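Hypothetical aldose 1-epimerase (Klebsiella pneumoniae subsp. pneumoniae MGH 78578, PDB 3TY1) is of unproven function but probably binds carbohydrate and may act as an aldose 1-epimerase. Local coordinates at residues Val6-Asn9 with Ile14-Gly17; Cys117-Thr122 with Leu175-Glu180; Gly186-Ser191 with Ser355-Ala360; Asp194-His199 with His204-Ile209. All blocks are in the same frame, centred on the assembly; numbering follows the deposited sequence.

Contact 1 (Val6-Asn9 with Ile14-Gly17)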
loop_
_atom_site.group_PDB
_atom_site.type_symbol
_atom_site.label_atom_id
_atom_site.label_comp_id
_atom_site.label_asym_id
_atom_site.label_seq_id
_atom_site.Cartn_x
_atom_site.Cartn_y
_atom_site.Cartn_z
ATOM N N VAL A 6 -1.254 -28.260 -3.079
ATOM C CA VAL A 6 -1.921 -27.000 -2.790
ATOM C C VAL A 6 -0.852 -26.103 -2.188
ATOM O O VAL A 6 -0.407 -26.303 -1.070
ATOM C CB VAL A 6 -3.139 -27.146 -1.816
ATOM C CG1 VAL A 6 -3.723 -25.739 -1.511
ATOM C CG2 VAL A 6 -4.219 -28.094 -2.402
ATOM N N LEU A 7 -0.407 -25.129 -2.953
ATOM C CA LEU A 7 0.684 -24.258 -2.527
ATOM C C LEU A 7 0.187 -23.114 -1.660
ATOM O O LEU A 7 0.951 -22.596 -0.849
ATOM C CB LEU A 7 1.398 -23.655 -3.748
ATOM C CG LEU A 7 2.484 -24.449 -4.454
ATOM C CD1 LEU A 7 2.132 -25.854 -4.644
ATOM C CD2 LEU A 7 2.920 -23.751 -5.757
ATOM N N THR A 8 -1.036 -22.656 -1.930
ATOM C CA THR A 8 -1.637 -21.503 -1.267
ATOM C C THR A 8 -3.125 -21.737 -1.143
ATOM O O THR A 8 -3.782 -22.180 -2.078
ATOM C CB THR A 8 -1.402 -20.202 -2.038
ATOM O OG1 THR A 8 0.008 -20.019 -2.265
ATOM C CG2 THR A 8 -1.944 -19.017 -1.309
ATOM N N ASN A 9 -3.645 -21.487 0.042
ATOM C CA ASN A 9 -5.092 -21.607 0.271
ATOM C C ASN A 9 -5.508 -20.662 1.395
ATOM O O ASN A 9 -5.434 -20.990 2.569
ATOM C CB ASN A 9 -5.513 -23.051 0.525
ATOM C CG ASN A 9 -7.045 -23.211 0.557
ATOM O OD1 ASN A 9 -7.773 -22.238 0.655
ATOM N ND2 ASN A 9 -7.512 -24.424 0.447
ATOM N N ILE A 14 -3.132 -20.765 4.588
ATOM C CA ILE A 14 -1.832 -21.387 4.366
ATOM C C ILE A 14 -1.143 -20.959 3.087
ATOM O O ILE A 14 -1.802 -20.587 2.109
ATOM C CB ILE A 14 -1.933 -22.940 4.470
ATOM C CG1 ILE A 14 -2.510 -23.551 3.211
ATOM C CG2 ILE A 14 -2.691 -23.376 5.741
ATOM C CD1 ILE A 14 -1.422 -24.016 2.271
ATOM N N ASP A 15 0.188 -20.984 3.117
ATOM C CA ASP A 15 1.023 -20.704 1.938
ATOM C C ASP A 15 2.325 -21.419 2.205
ATOM O O ASP A 15 2.965 -21.146 3.221
ATOM C CB ASP A 15 1.253 -19.196 1.719
ATOM C CG ASP A 15 1.797 -18.872 0.302
ATOM O OD1 ASP A 15 2.439 -19.746 -0.340
ATOM O OD2 ASP A 15 1.557 -17.742 -0.185
ATOM N N LYS A 16 2.697 -22.344 1.325
ATOM C CA LYS A 16 3.906 -23.117 1.474
ATOM C C LYS A 16 5.187 -22.307 1.322
ATOM O O LYS A 16 6.230 -22.775 1.760
ATOM C CB LYS A 16 3.953 -24.314 0.500
ATOM C CG LYS A 16 2.964 -25.441 0.864
ATOM C CD LYS A 16 3.183 -26.671 -0.014
ATOM C CE LYS A 16 2.213 -27.828 0.282
ATOM N NZ LYS A 16 2.234 -28.211 1.706
ATOM N N GLY A 17 5.133 -21.121 0.706
ATOM C CA GLY A 17 6.350 -20.332 0.487
ATOM C C GLY A 17 7.283 -21.084 -0.451
ATOM O O GLY A 17 6.842 -21.574 -1.497
#

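Contact 2 (Cys117-Thr122 with Leu175-Glu180)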
loop_
_atom_site.group_PDB
_atom_site.type_symbol
_atom_site.label_atom_id
_atom_site.label_comp_id
_atom_site.label_asym_id
_atom_site.label_seq_id
_atom_site.Cartn_x
_atom_site.Cartn_y
_atom_site.Cartn_z
ATOM N N CYS A 117 -5.271 -7.923 -18.062
ATOM C CA CYS A 117 -5.673 -6.536 -17.855
ATOM C C CYS A 117 -7.198 -6.564 -17.750
ATOM O O CYS A 117 -7.899 -6.537 -18.758
ATOM C CB CYS A 117 -5.214 -5.693 -19.022
ATOM S SG CYS A 117 -3.419 -5.659 -19.202
ATOM N N GLY A 118 -7.673 -6.713 -16.521
ATOM C CA GLY A 118 -9.096 -6.951 -16.236
ATOM C C GLY A 118 -9.217 -7.309 -14.755
ATOM O O GLY A 118 -8.296 -7.031 -14.018
ATOM N N TYR A 119 -10.314 -7.916 -14.287
ATOM C CA TYR A 119 -11.527 -8.210 -15.086
ATOM C C TYR A 119 -12.664 -7.235 -14.825
ATOM O O TYR A 119 -13.548 -7.067 -15.661
ATOM C CB TYR A 119 -12.012 -9.634 -14.824
ATOM C CG TYR A 119 -11.103 -10.681 -15.403
ATOM C CD1 TYR A 119 -9.927 -11.058 -14.750
ATOM C CD2 TYR A 119 -11.417 -11.321 -16.620
ATOM C CE1 TYR A 119 -9.084 -12.018 -15.290
ATOM C CE2 TYR A 119 -10.578 -12.314 -17.159
ATOM C CZ TYR A 119 -9.399 -12.639 -16.491
ATOM O OH TYR A 119 -8.554 -13.602 -16.991
ATOM N N GLU A 120 -12.648 -6.574 -13.677
ATOM C CA GLU A 120 -13.710 -5.608 -13.339
ATOM C C GLU A 120 -13.728 -4.433 -14.350
ATOM O O GLU A 120 -14.801 -3.921 -14.722
ATOM C CB GLU A 120 -13.553 -5.144 -11.887
ATOM C CG GLU A 120 -14.815 -4.536 -11.310
ATOM C CD GLU A 120 -14.636 -3.915 -9.934
ATOM O OE1 GLU A 120 -13.842 -4.430 -9.121
ATOM O OE2 GLU A 120 -15.355 -2.933 -9.642
ATOM N N TRP A 121 -12.544 -4.023 -14.796
ATOM C CA TRP A 121 -12.395 -3.082 -15.916
ATOM C C TRP A 121 -11.006 -3.240 -16.511
ATOM O O TRP A 121 -10.171 -3.959 -15.958
ATOM C CB TRP A 121 -12.653 -1.613 -15.520
ATOM C CG TRP A 121 -11.610 -1.036 -14.697
ATOM C CD1 TRP A 121 -10.518 -0.348 -15.133
ATOM C CD2 TRP A 121 -11.483 -1.148 -13.290
ATOM N NE1 TRP A 121 -9.731 -0.006 -14.084
ATOM C CE2 TRP A 121 -10.282 -0.505 -12.934
ATOM C CE3 TRP A 121 -12.262 -1.738 -12.288
ATOM C CZ2 TRP A 121 -9.828 -0.429 -11.605
ATOM C CZ3 TRP A 121 -11.821 -1.668 -10.978
ATOM C CH2 TRP A 121 -10.607 -1.012 -10.645
ATOM N N THR A 122 -10.766 -2.541 -17.615
ATOM C CA THR A 122 -9.490 -2.578 -18.305
ATOM C C THR A 122 -9.237 -1.262 -19.040
ATOM O O THR A 122 -10.055 -0.356 -19.038
ATOM C CB THR A 122 -9.454 -3.755 -19.327
ATOM O OG1 THR A 122 -8.104 -4.065 -19.631
ATOM C CG2 THR A 122 -10.272 -3.430 -20.628
ATOM N N LEU A 175 -16.326 -10.753 -8.504
ATOM C CA LEU A 175 -15.801 -11.393 -9.683
ATOM C C LEU A 175 -14.557 -12.155 -9.265
ATOM O O LEU A 175 -13.712 -11.621 -8.523
ATOM C CB LEU A 175 -15.465 -10.349 -10.736
ATOM C CG LEU A 175 -16.603 -9.611 -11.449
ATOM C CD1 LEU A 175 -15.942 -8.661 -12.410
ATOM C CD2 LEU A 175 -17.580 -10.560 -12.164
ATOM N N GLN A 176 -14.445 -13.404 -9.712
ATOM C CA GLN A 176 -13.284 -14.220 -9.392
ATOM C C GLN A 176 -12.882 -15.028 -10.623
ATOM O O GLN A 176 -13.730 -15.620 -11.272
ATOM C CB GLN A 176 -13.592 -15.169 -8.226
ATOM C CG GLN A 176 -14.232 -14.511 -6.997
ATOM C CD GLN A 176 -14.410 -15.473 -5.822
ATOM O OE1 GLN A 176 -13.896 -16.581 -5.829
ATOM N NE2 GLN A 176 -15.102 -15.031 -4.807
ATOM N N THR A 177 -11.590 -15.086 -10.899
ATOM C CA THR A 177 -11.068 -15.808 -12.047
ATOM C C THR A 177 -10.172 -16.948 -11.618
ATOM O O THR A 177 -9.178 -16.712 -10.938
ATOM C CB THR A 177 -10.254 -14.869 -12.942
ATOM O OG1 THR A 177 -11.101 -13.789 -13.324
ATOM C CG2 THR A 177 -9.768 -15.627 -14.196
ATOM N N LEU A 178 -10.558 -18.173 -11.967
ATOM C CA LEU A 178 -9.711 -19.332 -11.734
ATOM C C LEU A 178 -8.858 -19.412 -12.971
ATOM O O LEU A 178 -9.310 -19.891 -14.020
ATOM C CB LEU A 178 -10.501 -20.618 -11.488
ATOM C CG LEU A 178 -9.674 -21.885 -11.167
ATOM C CD1 LEU A 178 -8.747 -21.673 -9.964
ATOM C CD2 LEU A 178 -10.607 -23.118 -10.926
ATOM N N THR A 179 -7.624 -18.914 -12.861
ATOM C CA THR A 179 -6.671 -18.973 -13.967
ATOM C C THR A 179 -6.085 -20.379 -14.054
ATOM O O THR A 179 -5.957 -21.071 -13.024
ATOM C CB THR A 179 -5.516 -17.968 -13.840
ATOM O OG1 THR A 179 -4.678 -18.352 -12.759
ATOM C CG2 THR A 179 -5.988 -16.504 -13.656
ATOM N N GLU A 180 -5.744 -20.823 -15.270
ATOM C CA GLU A 180 -5.090 -22.132 -15.428
ATOM C C GLU A 180 -4.169 -22.131 -16.629
ATOM O O GLU A 180 -4.577 -21.751 -17.738
ATOM C CB GLU A 180 -6.100 -23.296 -15.550
ATOM C CG GLU A 180 -5.418 -24.672 -15.510
ATOM C CD GLU A 180 -6.401 -25.865 -15.530
ATOM O OE1 GLU A 180 -6.996 -26.171 -16.583
ATOM O OE2 GLU A 180 -6.534 -26.512 -14.482
#

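Contact 3 (Gly186-Ser191 with Ser355-Ala360). With SO4 (sulfate ion), chain H.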
loop_
_atom_site.group_PDB
_atom_site.type_symbol
_atom_site.label_atom_id
_atom_site.label_comp_id
_atom_site.label_asym_id
_atom_site.label_seq_id
_atom_site.Cartn_x
_atom_site.Cartn_y
_atom_site.Cartn_z
ATOM N N GLY A 186 8.353 -30.914 -22.505
ATOM C CA GLY A 186 8.966 -31.103 -23.839
ATOM C C GLY A 186 8.291 -30.382 -25.010
ATOM O O GLY A 186 8.875 -30.267 -26.089
ATOM N N SER A 187 7.077 -29.900 -24.799
ATOM C CA SER A 187 6.309 -29.209 -25.822
ATOM C C SER A 187 6.861 -27.804 -26.064
ATOM O O SER A 187 7.476 -27.194 -25.169
ATOM C CB SER A 187 4.837 -29.044 -25.361
ATOM O OG SER A 187 4.060 -28.488 -26.441
ATOM N N ASN A 188 6.564 -27.251 -27.235
ATOM C CA ASN A 188 6.873 -25.848 -27.519
ATOM C C ASN A 188 5.627 -24.950 -27.341
ATOM O O ASN A 188 5.662 -23.795 -27.737
ATOM C CB ASN A 188 7.460 -25.663 -28.954
ATOM C CG ASN A 188 6.469 -25.986 -30.043
ATOM O OD1 ASN A 188 5.536 -26.768 -29.811
ATOM N ND2 ASN A 188 6.663 -25.411 -31.261
ATOM N N SER A 189 4.523 -25.484 -26.810
ATOM C CA SER A 189 3.355 -24.679 -26.561
ATOM C C SER A 189 2.834 -24.849 -25.151
ATOM O O SER A 189 3.126 -25.840 -24.479
ATOM C CB SER A 189 2.227 -25.015 -27.541
ATOM O OG SER A 189 1.719 -26.298 -27.258
ATOM N N PHE A 190 2.063 -23.864 -24.702
ATOM C CA PHE A 190 1.332 -23.967 -23.438
ATOM C C PHE A 190 -0.040 -23.361 -23.696
ATOM O O PHE A 190 -0.215 -22.673 -24.684
ATOM C CB PHE A 190 2.031 -23.276 -22.265
ATOM C CG PHE A 190 2.158 -21.797 -22.388
ATOM C CD1 PHE A 190 3.326 -21.219 -22.929
ATOM C CD2 PHE A 190 1.148 -20.966 -21.927
ATOM C CE1 PHE A 190 3.443 -19.852 -23.030
ATOM C CE2 PHE A 190 1.263 -19.600 -22.031
ATOM C CZ PHE A 190 2.414 -19.043 -22.546
ATOM N N SER A 191 -1.007 -23.651 -22.832
ATOM C CA SER A 191 -2.338 -23.094 -23.031
ATOM C C SER A 191 -2.846 -22.507 -21.729
ATOM O O SER A 191 -2.404 -22.898 -20.648
ATOM C CB SER A 191 -3.295 -24.161 -23.571
ATOM O OG SER A 191 -3.424 -25.210 -22.634
ATOM N N SER A 355 11.780 -22.654 -39.405
ATOM C CA SER A 355 11.090 -22.141 -40.602
ATOM C C SER A 355 9.788 -22.855 -40.893
ATOM O O SER A 355 8.793 -22.197 -41.184
ATOM C CB SER A 355 12.003 -22.192 -41.819
ATOM O OG SER A 355 13.135 -21.368 -41.579
ATOM N N ALA A 356 9.796 -24.181 -40.761
ATOM C CA ALA A 356 8.612 -25.008 -41.035
ATOM C C ALA A 356 7.477 -24.656 -40.107
ATOM O O ALA A 356 6.322 -24.612 -40.526
ATOM C CB ALA A 356 8.965 -26.534 -40.951
ATOM N N GLN A 357 7.793 -24.398 -38.830
ATOM C CA GLN A 357 6.756 -23.989 -37.871
ATOM C C GLN A 357 6.163 -22.640 -38.186
ATOM O O GLN A 357 4.937 -22.483 -38.135
ATOM C CB GLN A 357 7.275 -24.001 -36.426
ATOM C CG GLN A 357 7.484 -25.392 -35.902
ATOM C CD GLN A 357 8.126 -25.419 -34.539
ATOM O OE1 GLN A 357 8.306 -24.384 -33.882
ATOM N NE2 GLN A 357 8.464 -26.617 -34.086
ATOM N N VAL A 358 7.011 -21.662 -38.478
ATOM C CA VAL A 358 6.522 -20.348 -38.910
ATOM C C VAL A 358 5.664 -20.456 -40.210
ATOM O O VAL A 358 4.609 -19.810 -40.334
ATOM C CB VAL A 358 7.706 -19.354 -39.105
ATOM C CG1 VAL A 358 7.254 -18.060 -39.777
ATOM C CG2 VAL A 358 8.431 -19.092 -37.729
ATOM N N ALA A 359 6.118 -21.276 -41.169
ATOM C CA ALA A 359 5.432 -21.428 -42.466
ATOM C C ALA A 359 4.036 -22.017 -42.264
ATOM O O ALA A 359 3.064 -21.547 -42.881
ATOM C CB ALA A 359 6.269 -22.276 -43.432
ATOM N N ALA A 360 3.933 -23.006 -41.383
ATOM C CA ALA A 360 2.655 -23.620 -41.006
ATOM C C ALA A 360 1.676 -22.590 -40.397
ATOM O O ALA A 360 0.481 -22.573 -40.714
ATOM C CB ALA A 360 2.882 -24.814 -40.028
HETATM S S SO4 H . -5.282 -27.998 -24.220
HETATM O O1 SO4 H . -4.189 -28.424 -25.100
HETATM O O2 SO4 H . -6.525 -28.705 -24.512
HETATM O O3 SO4 H . -4.908 -28.287 -22.840
HETATM O O4 SO4 H . -5.533 -26.564 -24.411
#

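Contact 4 (Asp194-His199 with His204-Ile209)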
loop_
_atom_site.group_PDB
_atom_site.type_symbol
_atom_site.label_atom_id
_atom_site.label_comp_id
_atom_site.label_asym_id
_atom_site.label_seq_id
_atom_site.Cartn_x
_atom_site.Cartn_y
_atom_site.Cartn_z
ATOM N N ASP A 194 -8.691 -20.060 -18.555
ATOM C CA ASP A 194 -9.167 -19.286 -17.438
ATOM C C ASP A 194 -10.693 -19.317 -17.423
ATOM O O ASP A 194 -11.332 -19.388 -18.489
ATOM C CB ASP A 194 -8.690 -17.804 -17.502
ATOM C CG ASP A 194 -7.188 -17.654 -17.601
ATOM O OD1 ASP A 194 -6.419 -18.566 -17.165
ATOM O OD2 ASP A 194 -6.760 -16.605 -18.153
ATOM N N VAL A 195 -11.268 -19.230 -16.224
ATOM C CA VAL A 195 -12.710 -19.157 -16.047
ATOM C C VAL A 195 -13.049 -18.007 -15.082
ATOM O O VAL A 195 -12.705 -18.052 -13.911
ATOM C CB VAL A 195 -13.330 -20.479 -15.500
ATOM C CG1 VAL A 195 -14.872 -20.350 -15.420
ATOM C CG2 VAL A 195 -12.926 -21.702 -16.351
ATOM N N LEU A 196 -13.687 -16.968 -15.600
ATOM C CA LEU A 196 -14.179 -15.850 -14.797
ATOM C C LEU A 196 -15.577 -16.241 -14.334
ATOM O O LEU A 196 -16.399 -16.688 -15.167
ATOM C CB LEU A 196 -14.275 -14.593 -15.650
ATOM C CG LEU A 196 -14.957 -13.356 -15.051
ATOM C CD1 LEU A 196 -14.137 -12.770 -13.933
ATOM C CD2 LEU A 196 -15.200 -12.348 -16.127
ATOM N N THR A 197 -15.846 -16.094 -13.044
ATOM C CA THR A 197 -17.176 -16.346 -12.500
ATOM C C THR A 197 -17.676 -15.157 -11.699
ATOM O O THR A 197 -16.946 -14.558 -10.896
ATOM C CB THR A 197 -17.226 -17.613 -11.633
ATOM O OG1 THR A 197 -16.787 -18.720 -12.414
ATOM C CG2 THR A 197 -18.624 -17.912 -11.139
ATOM N N ASN A 198 -18.940 -14.810 -11.938
ATOM C CA ASN A 198 -19.603 -13.766 -11.171
ATOM C C ASN A 198 -20.293 -14.448 -9.998
ATOM O O ASN A 198 -21.312 -15.112 -10.173
ATOM C CB ASN A 198 -20.603 -13.001 -12.026
ATOM C CG ASN A 198 -21.357 -11.961 -11.245
ATOM O OD1 ASN A 198 -21.024 -11.672 -10.105
ATOM N ND2 ASN A 198 -22.346 -11.354 -11.869
ATOM N N HIS A 199 -19.705 -14.310 -8.810
ATOM C CA HIS A 199 -20.263 -14.930 -7.597
ATOM C C HIS A 199 -21.339 -14.087 -6.936
ATOM O O HIS A 199 -21.886 -14.496 -5.919
ATOM C CB HIS A 199 -19.142 -15.220 -6.583
ATOM C CG HIS A 199 -18.204 -16.311 -6.997
ATOM N ND1 HIS A 199 -18.188 -17.543 -6.384
ATOM C CD2 HIS A 199 -17.227 -16.345 -7.931
ATOM C CE1 HIS A 199 -17.263 -18.303 -6.944
ATOM N NE2 HIS A 199 -16.661 -17.601 -7.885
ATOM N N HIS A 204 -22.883 -8.152 -13.440
ATOM C CA HIS A 204 -21.794 -7.207 -13.349
ATOM C C HIS A 204 -21.047 -7.108 -14.671
ATOM O O HIS A 204 -20.883 -8.105 -15.406
ATOM C CB HIS A 204 -20.846 -7.552 -12.191
ATOM C CG HIS A 204 -20.048 -6.381 -11.742
ATOM N ND1 HIS A 204 -18.970 -5.905 -12.458
ATOM C CD2 HIS A 204 -20.205 -5.542 -10.694
ATOM C CE1 HIS A 204 -18.496 -4.827 -11.866
ATOM N NE2 HIS A 204 -19.231 -4.579 -10.797
ATOM N N ASP A 205 -20.618 -5.894 -14.984
ATOM C CA ASP A 205 -19.741 -5.653 -16.134
ATOM C C ASP A 205 -18.382 -6.352 -15.973
ATOM O O ASP A 205 -17.941 -6.582 -14.860
ATOM C CB ASP A 205 -19.447 -4.148 -16.305
ATOM C CG ASP A 205 -20.622 -3.359 -16.818
ATOM O OD1 ASP A 205 -21.678 -3.930 -17.193
ATOM O OD2 ASP A 205 -20.462 -2.134 -16.850
ATOM N N TYR A 206 -17.764 -6.721 -17.092
ATOM C CA TYR A 206 -16.387 -7.176 -17.075
ATOM C C TYR A 206 -15.751 -6.809 -18.394
ATOM O O TYR A 206 -16.452 -6.591 -19.383
ATOM C CB TYR A 206 -16.271 -8.673 -16.787
ATOM C CG TYR A 206 -16.650 -9.607 -17.936
ATOM C CD1 TYR A 206 -17.973 -10.031 -18.128
ATOM C CD2 TYR A 206 -15.684 -10.060 -18.813
ATOM C CE1 TYR A 206 -18.295 -10.901 -19.177
ATOM C CE2 TYR A 206 -15.990 -10.910 -19.847
ATOM C CZ TYR A 206 -17.276 -11.332 -20.031
ATOM O OH TYR A 206 -17.494 -12.167 -21.086
ATOM N N GLN A 207 -14.433 -6.672 -18.354
ATOM C CA GLN A 207 -13.586 -6.472 -19.515
ATOM C C GLN A 207 -12.280 -7.231 -19.313
ATOM O O GLN A 207 -11.802 -7.326 -18.185
ATOM C CB GLN A 207 -13.216 -5.012 -19.701
ATOM C CG GLN A 207 -14.350 -4.026 -19.830
ATOM C CD GLN A 207 -13.819 -2.624 -19.845
ATOM O OE1 GLN A 207 -13.588 -2.035 -18.776
ATOM N NE2 GLN A 207 -13.578 -2.078 -21.054
ATOM N N ILE A 208 -11.676 -7.716 -20.394
ATOM C CA ILE A 208 -10.345 -8.369 -20.279
ATOM C C ILE A 208 -9.532 -8.209 -21.547
ATOM O O ILE A 208 -10.062 -8.343 -22.622
ATOM C CB ILE A 208 -10.477 -9.876 -19.894
ATOM C CG1 ILE A 208 -9.119 -10.601 -19.750
ATOM C CG2 ILE A 208 -11.407 -10.628 -20.886
ATOM C CD1 ILE A 208 -8.199 -10.039 -18.636
ATOM N N ILE A 209 -8.226 -7.947 -21.393
ATOM C CA ILE A 209 -7.281 -7.966 -22.485
ATOM C C ILE A 209 -6.157 -8.903 -22.007
ATOM O O ILE A 209 -5.627 -8.708 -20.887
ATOM C CB ILE A 209 -6.709 -6.535 -22.788
ATOM C CG1 ILE A 209 -7.812 -5.572 -23.209
ATOM C CG2 ILE A 209 -5.592 -6.625 -23.824
ATOM C CD1 ILE A 209 -7.357 -4.144 -23.487
#

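Contact 1 (Val6-Asn9 with Ile14-Gly17)
Asn9 and Ile14 form the hydrogen-bonded antiparallel pair of a beta hairpin: Asn9 N donates to Ile14 O at 2.9 Å, and Ile14 N returns a bond to Asn9 O at 3.1 Å. One step along, Thr8 and Asp15 make the non-hydrogen-bonded pair. The strand pairing ends there, but Lys16 N still reaches Leu7 O at 2.8 Å in a nearly straight bond (172° at the hydrogen). On the face of Asn9 and Ile14 the contact is apolar, CB of Asn9 lying 4.1 Å from CG1 of Ile14. Lys16 lays its aliphatic chain beside the Val6 carbonyl, with CE 3.3 Å from Val6 O. On the other face, Asp15 holds CG anti to the backbone N (chi1 -165°), which brings OD1 to 3.1 Å from Thr8 OG1, at best a weak bond. In the next shell, a classic beta bulge sets the successive residues Leu7 and Thr8 opposite the single residue Val147 of strand 146-152, while Gly42 of the second subunit packs on Thr8 and His41 of that subunit on Asp15. Asp15 OD2 forms a salt bridge with Lys49 NZ, and OD1 also closes an Asx turn by accepting from Gly17 N, 3.2 Å away and above the carboxylate plane.

Contact 2 (Cys117-Thr122 with Leu175-Glu180)
Tyr119 meets Thr177 from a turn closed by the 2.6 Å bond from Thr122 OG1 to Cys117 O, in which the hydroxyl sits above the carbonyl plane. A cis peptide between Gly118 and Tyr119 marks this turn, and both oxygens of Glu167 grip it by accepting from the successive backbone N atoms of Tyr119 and Glu120. The Tyr119 side chain crosses that of Thr177 at about a right angle. Thr177 OG1 stands 3.2 Å above one face of the ring, offset toward the rim, and is 3.3 Å from Tyr119 CD1. Turned anti to the backbone N, the other branch of Thr177 runs toward the phenol end, CG2 coming 3.7 Å from Tyr119 OH. That hydroxyl is itself hydrogen-bonded to Tyr210 OH, which fixes the far end of the ring. At the start of segment 175-180, Leu175 CD1 meets the backbone of the turn, 3.9 Å from Glu120 CA. The Glu120 carboxylate leads elsewhere, to a salt bridge with Arg101 of the second subunit. Strands 114-119 and 173-183 belong to different sheets, so this buried meeting of side chains is the face-to-face sheet packing of the supersandwich fold of galactose mutarotase relatives.

Contact 3 (Gly186-Ser191 with Ser355-Ala360)
Asn188 carries CG between its backbone N and carbonyl carbon (chi1 66°), which sends its amide out toward Gln357. From the helix, Gln357 answers with CG beside its own backbone N and an extended chain beyond (chi2 174°). The two side chains come from opposite directions, and their amide planes are turned 56° apart. Asn188 ND2 lies 3.3 Å from Gln357 OE1 and 3.6 Å from Gln357 NE2; this small meeting is the whole of the contact between the two segments. Each amide has a clearer partner outside them. Asn188 ND2 donates to Leu351 O, and Gln357 OE1 accepts from His353 N, so both side chains are held to the stretch that leads from strand 342-352 into helix 355-369. Asp354 OD1 accepts from Gln357 N in the first turn of that helix.

On the other side, Ser187 OG accepts from Ser189 N at 3.1 Å, an ST turn that shapes the chain around Asn188 just before the strand begins. Further on, the Phe190 ring meets Tyr349 with the planes almost parallel, and Ser191 OG comes 3.1 Å from O4 of a sulfate that is probably from the crystallisation liquor and is also bonded by His193 NE2. The arrangement is surface packing at the end of a beta hairpin: the turn between antiparallel strands 173-183 and 189-198 touches the start of the helix that follows strand 342-352, the next strand of the same sheet.

Contact 4 (Asp194-His199 with His204-Ile209)
His204 opens the second strand against Asn198, whose side chain crosses it at about a right angle, amide and imidazole planes 78° apart. Asn198 ND2 lies 3.6 Å from His204 N and 4.1 Å from His204 CB, a packing contact without a hydrogen bond. The polar needs of this amide are met elsewhere: ND2 is bonded to Leu337 O and Tyr202 O, while OD1 accepts from Ala200 N, so the Asn198 side chain ties the connection between the strands to itself and to strand 335-337. The His204 imidazole turns away from Asn198. His204 ND1 donates to Asp205 O at 2.7 Å; it meets a lone pair of that oxygen in the carbonyl plane, and the oxygen lies close to the plane of the imidazole, which fixes the ring's rotation. Tyr206 comes next and carries the apolar part of the contact. Leu196 has CG anti to its backbone N (chi1 171°), a torsion that carries CD2 over one face of the phenol. There it makes a CH-pi contact 3.9 Å from the ring centroid and 26° off the normal, nearest the CG-CD2 side, with 3.6 Å between Leu196 CD2 and Tyr206 CD2. Farther along, Ile208 packs on Tyr119 and Phe345. The two strands follow each other in the chain but lie in different sheets: 189-198 runs between strands 173-183 and 342-352, whereas 204-214 pairs with 114-119, 311-318 and 335-337.

Overall arrangement
Contact 1 comes first along the chain, at one edge of the ten-stranded antiparallel sheet that all four contacts reach, its centre about 21 Å from that of contact 2, which follows. Contacts 2 and 4 form one buried unit, their centres about 5 Å apart: strands 173-183 and 189-198 are neighbours in the large sheet, strands 114-119 and 204-214 in the mixed sheet, and the two contacts pack one pair on the other. Contact 3 is made by the turn leading into strand 189-198, whose other end carries contact 4; their centres are about 30 Å apart, and contact 4 is nested in the long loop that contact 3 closes. Strand 189-198 thus runs from a surface turn into the buried packing between sheets.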